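PDB 7A0M: TSC1 N-terminal domain from Chaetomium thermophilum, which probably helps bring the TSC complex, a regulator of mTORC1 signalling, to lysosomes by binding phosphoinositides in their membrane. Local coordinates for residues 245-257 with 319-331. Sequence-based numbering, arbitrary orientation.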
loop_
_atom_site.group_PDB
_atom_site.type_symbol
_atom_site.label_atom_id
_atom_site.label_comp_id
_atom_site.label_asym_id
_atom_site.label_seq_id
_atom_site.Cartn_x
_atom_site.Cartn_y
_atom_site.Cartn_z
ATOM N N VAL B 245 15.449 -6.695 -23.641
ATOM C CA VAL B 245 15.137 -5.652 -22.666
ATOM C C VAL B 245 14.856 -6.263 -21.297
ATOM O O VAL B 245 15.228 -5.699 -20.260
ATOM C CB VAL B 245 13.954 -4.801 -23.163
ATOM C CG1 VAL B 245 13.556 -3.779 -22.119
ATOM C CG2 VAL B 245 14.311 -4.117 -24.474
ATOM N N ASN B 246 14.204 -7.428 -21.271
ATOM C CA ASN B 246 13.921 -8.083 -19.997
ATOM C C ASN B 246 15.203 -8.530 -19.305
ATOM O O ASN B 246 15.326 -8.411 -18.080
ATOM C CB ASN B 246 12.985 -9.272 -20.213
ATOM C CG ASN B 246 12.484 -9.861 -18.909
ATOM O OD1 ASN B 246 11.723 -9.225 -18.180
ATOM N ND2 ASN B 246 12.906 -11.084 -18.611
ATOM N N LEU B 247 16.164 -9.055 -20.069
ATOM C CA LEU B 247 17.467 -9.387 -19.501
ATOM C C LEU B 247 18.147 -8.152 -18.923
ATOM O O LEU B 247 18.652 -8.176 -17.794
ATOM C CB LEU B 247 18.354 -10.039 -20.561
ATOM C CG LEU B 247 18.088 -11.508 -20.883
ATOM C CD1 LEU B 247 19.093 -12.013 -21.902
ATOM C CD2 LEU B 247 18.134 -12.350 -19.618
ATOM N N ALA B 248 18.179 -7.060 -19.694
ATOM C CA ALA B 248 18.765 -5.816 -19.204
ATOM C C ALA B 248 18.058 -5.325 -17.947
ATOM O O ALA B 248 18.699 -4.794 -17.032
ATOM C CB ALA B 248 18.718 -4.748 -20.294
ATOM N N LEU B 249 16.736 -5.496 -17.882
ATOM C CA LEU B 249 15.995 -5.036 -16.714
ATOM C C LEU B 249 16.327 -5.877 -15.487
ATOM O O LEU B 249 16.445 -5.344 -14.378
ATOM C CB LEU B 249 14.493 -5.063 -16.999
ATOM C CG LEU B 249 13.626 -4.294 -16.000
ATOM C CD1 LEU B 249 14.006 -2.820 -16.000
ATOM C CD2 LEU B 249 12.151 -4.471 -16.320
ATOM N N ILE B 250 16.483 -7.190 -15.668
ATOM C CA ILE B 250 16.870 -8.049 -14.553
ATOM C C ILE B 250 18.238 -7.642 -14.023
ATOM O O ILE B 250 18.453 -7.569 -12.807
ATOM C CB ILE B 250 16.846 -9.530 -14.977
ATOM C CG1 ILE B 250 15.411 -9.986 -15.245
ATOM C CG2 ILE B 250 17.491 -10.406 -13.913
ATOM C CD1 ILE B 250 15.306 -11.407 -15.755
ATOM N N ALA B 251 19.180 -7.362 -14.926
ATOM C CA ALA B 251 20.498 -6.902 -14.498
ATOM C C ALA B 251 20.403 -5.579 -13.750
ATOM O O ALA B 251 21.059 -5.393 -12.718
ATOM C CB ALA B 251 21.427 -6.773 -15.705
ATOM N N LEU B 252 19.589 -4.647 -14.252
ATOM C CA LEU B 252 19.440 -3.357 -13.584
ATOM C C LEU B 252 18.837 -3.516 -12.193
ATOM O O LEU B 252 19.294 -2.883 -11.236
ATOM C CB LEU B 252 18.582 -2.420 -14.435
ATOM C CG LEU B 252 18.346 -1.023 -13.853
ATOM C CD1 LEU B 252 19.662 -0.276 -13.697
ATOM C CD2 LEU B 252 17.375 -0.230 -14.715
ATOM N N VAL B 253 17.806 -4.356 -12.065
ATOM C CA VAL B 253 17.160 -4.557 -10.769
ATOM C C VAL B 253 18.137 -5.157 -9.764
ATOM O O VAL B 253 18.104 -4.829 -8.571
ATOM C CB VAL B 253 15.898 -5.426 -10.935
ATOM C CG1 VAL B 253 15.341 -5.837 -9.581
ATOM C CG2 VAL B 253 14.841 -4.675 -11.730
HETATM N N MSE B 254 19.028 -6.031 -10.224
HETATM C CA MSE B 254 20.005 -6.652 -9.337
HETATM C C MSE B 254 21.107 -5.678 -8.927
HETATM O O MSE B 254 21.719 -5.824 -7.871
HETATM C CB MSE B 254 20.630 -7.884 -10.003
HETATM C CG MSE B 254 19.653 -9.016 -10.288
HETATM SE SE MSE B 254 20.478 -10.522 -11.224
HETATM C CE MSE B 254 21.590 -11.209 -9.778
ATOM N N LEU B 255 21.356 -4.674 -9.769
ATOM C CA LEU B 255 22.501 -3.796 -9.556
ATOM C C LEU B 255 22.172 -2.638 -8.621
ATOM O O LEU B 255 23.014 -2.234 -7.810
ATOM C CB LEU B 255 23.003 -3.265 -10.896
ATOM C CG LEU B 255 23.824 -4.211 -11.773
ATOM C CD1 LEU B 255 23.887 -3.676 -13.191
ATOM C CD2 LEU B 255 25.218 -4.377 -11.203
ATOM N N LEU B 256 20.960 -2.092 -8.730
ATOM C CA LEU B 256 20.611 -0.887 -7.981
ATOM C C LEU B 256 20.805 -0.997 -6.469
ATOM O O LEU B 256 21.277 -0.014 -5.870
ATOM C CB LEU B 256 19.169 -0.480 -8.310
ATOM C CG LEU B 256 18.922 -0.020 -9.748
ATOM C CD1 LEU B 256 17.461 0.348 -9.947
ATOM C CD2 LEU B 256 19.829 1.149 -10.101
ATOM N N PRO B 257 20.478 -2.108 -5.794
ATOM C CA PRO B 257 20.700 -2.159 -4.337
ATOM C C PRO B 257 22.160 -2.042 -3.916
ATOM O O PRO B 257 22.420 -1.875 -2.717
ATOM C CB PRO B 257 20.119 -3.522 -3.937
ATOM C CG PRO B 257 19.139 -3.839 -5.004
ATOM C CD PRO B 257 19.730 -3.290 -6.262
ATOM N N SER B 319 4.718 -8.061 -23.440
ATOM C CA SER B 319 4.918 -7.399 -22.161
ATOM C C SER B 319 6.243 -7.837 -21.554
ATOM O O SER B 319 6.707 -8.958 -21.775
ATOM C CB SER B 319 3.770 -7.697 -21.187
ATOM O OG SER B 319 3.729 -9.073 -20.849
ATOM N N VAL B 320 6.846 -6.938 -20.784
ATOM C CA VAL B 320 8.129 -7.190 -20.135
ATOM C C VAL B 320 7.856 -7.896 -18.809
ATOM O O VAL B 320 7.225 -7.297 -17.924
ATOM C CB VAL B 320 8.912 -5.891 -19.915
ATOM C CG1 VAL B 320 10.279 -6.190 -19.319
ATOM C CG2 VAL B 320 9.047 -5.127 -21.225
ATOM N N PRO B 321 8.297 -9.146 -18.633
ATOM C CA PRO B 321 7.934 -9.885 -17.410
ATOM C C PRO B 321 8.449 -9.258 -16.125
ATOM O O PRO B 321 7.756 -9.307 -15.101
ATOM C CB PRO B 321 8.553 -11.270 -17.649
ATOM C CG PRO B 321 8.672 -11.386 -19.132
ATOM C CD PRO B 321 8.978 -10.000 -19.620
ATOM N N TYR B 322 9.645 -8.675 -16.139
ATOM C CA TYR B 322 10.270 -8.164 -14.927
ATOM C C TYR B 322 9.871 -6.729 -14.604
ATOM O O TYR B 322 10.445 -6.133 -13.685
ATOM C CB TYR B 322 11.794 -8.268 -15.036
ATOM C CG TYR B 322 12.466 -8.734 -13.763
ATOM C CD1 TYR B 322 12.269 -10.022 -13.285
ATOM C CD2 TYR B 322 13.300 -7.888 -13.045
ATOM C CE1 TYR B 322 12.879 -10.456 -12.123
ATOM C CE2 TYR B 322 13.917 -8.314 -11.881
ATOM C CZ TYR B 322 13.702 -9.597 -11.426
ATOM O OH TYR B 322 14.313 -10.025 -10.270
ATOM N N LEU B 323 8.914 -6.163 -15.337
ATOM C CA LEU B 323 8.455 -4.808 -15.042
ATOM C C LEU B 323 7.914 -4.634 -13.624
ATOM O O LEU B 323 8.226 -3.602 -13.005
ATOM C CB LEU B 323 7.408 -4.380 -16.078
ATOM C CG LEU B 323 6.856 -2.959 -15.935
ATOM C CD1 LEU B 323 7.977 -1.932 -16.033
ATOM C CD2 LEU B 323 5.784 -2.686 -16.977
ATOM N N PRO B 324 7.107 -5.549 -13.062
ATOM C CA PRO B 324 6.644 -5.339 -11.676
ATOM C C PRO B 324 7.773 -5.209 -10.670
ATOM O O PRO B 324 7.695 -4.372 -9.762
ATOM C CB PRO B 324 5.784 -6.582 -11.403
ATOM C CG PRO B 324 5.331 -7.027 -12.739
ATOM C CD PRO B 324 6.466 -6.731 -13.671
ATOM N N GLU B 325 8.826 -6.019 -10.804
ATOM C CA GLU B 325 9.967 -5.899 -9.901
ATOM C C GLU B 325 10.688 -4.571 -10.084
ATOM O O GLU B 325 11.282 -4.052 -9.131
ATOM C CB GLU B 325 10.930 -7.068 -10.117
ATOM C CG GLU B 325 10.356 -8.435 -9.753
ATOM C CD GLU B 325 9.453 -9.011 -10.832
ATOM O OE1 GLU B 325 9.124 -8.284 -11.792
ATOM O OE2 GLU B 325 9.069 -10.194 -10.716
ATOM N N TYR B 326 10.650 -4.007 -11.295
ATOM C CA TYR B 326 11.271 -2.707 -11.524
ATOM C C TYR B 326 10.501 -1.599 -10.816
ATOM O O TYR B 326 11.105 -0.677 -10.255
ATOM C CB TYR B 326 11.366 -2.432 -13.025
ATOM C CG TYR B 326 12.160 -1.196 -13.379
ATOM C CD1 TYR B 326 13.390 -0.944 -12.786
ATOM C CD2 TYR B 326 11.687 -0.289 -14.319
ATOM C CE1 TYR B 326 14.123 0.183 -13.113
ATOM C CE2 TYR B 326 12.413 0.839 -14.652
ATOM C CZ TYR B 326 13.630 1.070 -14.046
ATOM O OH TYR B 326 14.355 2.192 -14.374
ATOM N N PHE B 327 9.167 -1.668 -10.837
ATOM C CA PHE B 327 8.363 -0.732 -10.055
ATOM C C PHE B 327 8.713 -0.820 -8.576
ATOM O O PHE B 327 8.842 0.205 -7.897
ATOM C CB PHE B 327 6.874 -1.012 -10.276
ATOM C CG PHE B 327 5.954 -0.038 -9.584
ATOM C CD1 PHE B 327 5.644 -0.180 -8.238
ATOM C CD2 PHE B 327 5.382 1.011 -10.286
ATOM C CE1 PHE B 327 4.797 0.712 -7.606
ATOM C CE2 PHE B 327 4.532 1.905 -9.658
ATOM C CZ PHE B 327 4.240 1.755 -8.318
ATOM N N THR B 328 8.867 -2.044 -8.061
ATOM C CA THR B 328 9.149 -2.230 -6.642
ATOM C C THR B 328 10.476 -1.595 -6.246
ATOM O O THR B 328 10.568 -0.927 -5.209
ATOM C CB THR B 328 9.145 -3.722 -6.305
ATOM O OG1 THR B 328 7.811 -4.233 -6.416
ATOM C CG2 THR B 328 9.658 -3.959 -4.892
ATOM N N ILE B 329 11.514 -1.776 -7.066
ATOM C CA ILE B 329 12.826 -1.261 -6.692
ATOM C C ILE B 329 12.874 0.256 -6.839
ATOM O O ILE B 329 13.539 0.939 -6.049
ATOM C CB ILE B 329 13.935 -1.961 -7.507
ATOM C CG1 ILE B 329 15.303 -1.725 -6.865
ATOM C CG2 ILE B 329 13.939 -1.501 -8.960
ATOM C CD1 ILE B 329 15.411 -2.270 -5.456
ATOM N N LEU B 330 12.175 0.815 -7.830
ATOM C CA LEU B 330 12.112 2.268 -7.962
ATOM C C LEU B 330 11.311 2.882 -6.821
ATOM O O LEU B 330 11.725 3.884 -6.224
ATOM C CB LEU B 330 11.501 2.652 -9.310
ATOM C CG LEU B 330 12.296 2.345 -10.578
ATOM C CD1 LEU B 330 11.487 2.734 -11.806
ATOM C CD2 LEU B 330 13.634 3.066 -10.565
ATOM N N TYR B 331 10.159 2.289 -6.504
ATOM C CA TYR B 331 9.341 2.784 -5.404
ATOM C C TYR B 331 10.017 2.560 -4.058
ATOM O O TYR B 331 9.821 3.352 -3.128
ATOM C CB TYR B 331 7.970 2.109 -5.439
ATOM C CG TYR B 331 7.049 2.490 -4.303
ATOM C CD1 TYR B 331 6.387 3.710 -4.297
ATOM C CD2 TYR B 331 6.832 1.621 -3.242
ATOM C CE1 TYR B 331 5.539 4.059 -3.263
ATOM C CE2 TYR B 331 5.988 1.960 -2.202
ATOM C CZ TYR B 331 5.345 3.181 -2.219
ATOM O OH TYR B 331 4.502 3.520 -1.186
#
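Leu249 and Tyr326 meet in the tightly packed, buried part of this contact: methyl CD1 of the leucine sits over one face of the tyrosine ring, 3.8 Å from its centroid, in a CH-pi contact, while Leu330 CD1 lies over the opposite face, toward its rim. CG of Tyr326 lies anti to the backbone N (chi1 -172°), which carries the ring across the side chain of Leu249 and on to Leu252, whose CD2 lies 3.6 Å from CE1 of Tyr326. The phenol OH is hydrogen-bonded to the carbonyl oxygen of Leu270. The second methyl of Leu249, CD2, rests against the backbone of Tyr322 and against Val320 CG1. Tyr322, the N-cap residue of helix 323-333, forms the more open flank. Ile250 CG1 lies over one face of its ring, 3.6 Å from the centroid, Glu325 CB lies over the other, and Val253 CB meets the edge in plane, 3.6 Å from Tyr322 CE2. Beside this partly exposed ring, and next to solvent-exposed Pro321, runs the contact's one cross-segment hydrogen bond: Tyr322 N donates to Asn246 OD1 (3.0 Å) in the plane of the amide carbonyl, with an N-H...O angle of 146°. Packing is looser at the far end, although buried: the CG2 and CD1 methyls of Ile329 meet Leu256 CD1 and the ring CG of Pro257, the latter at 4.1 Å. Helix 199-214 backs helix 242-255, and helix 267-278 packs on both partners. This layering of near-parallel helices, axes 9.8 Å apart at 27°, is consistent with an alpha-solenoid-like stack in the Hamartin-family part of the domain.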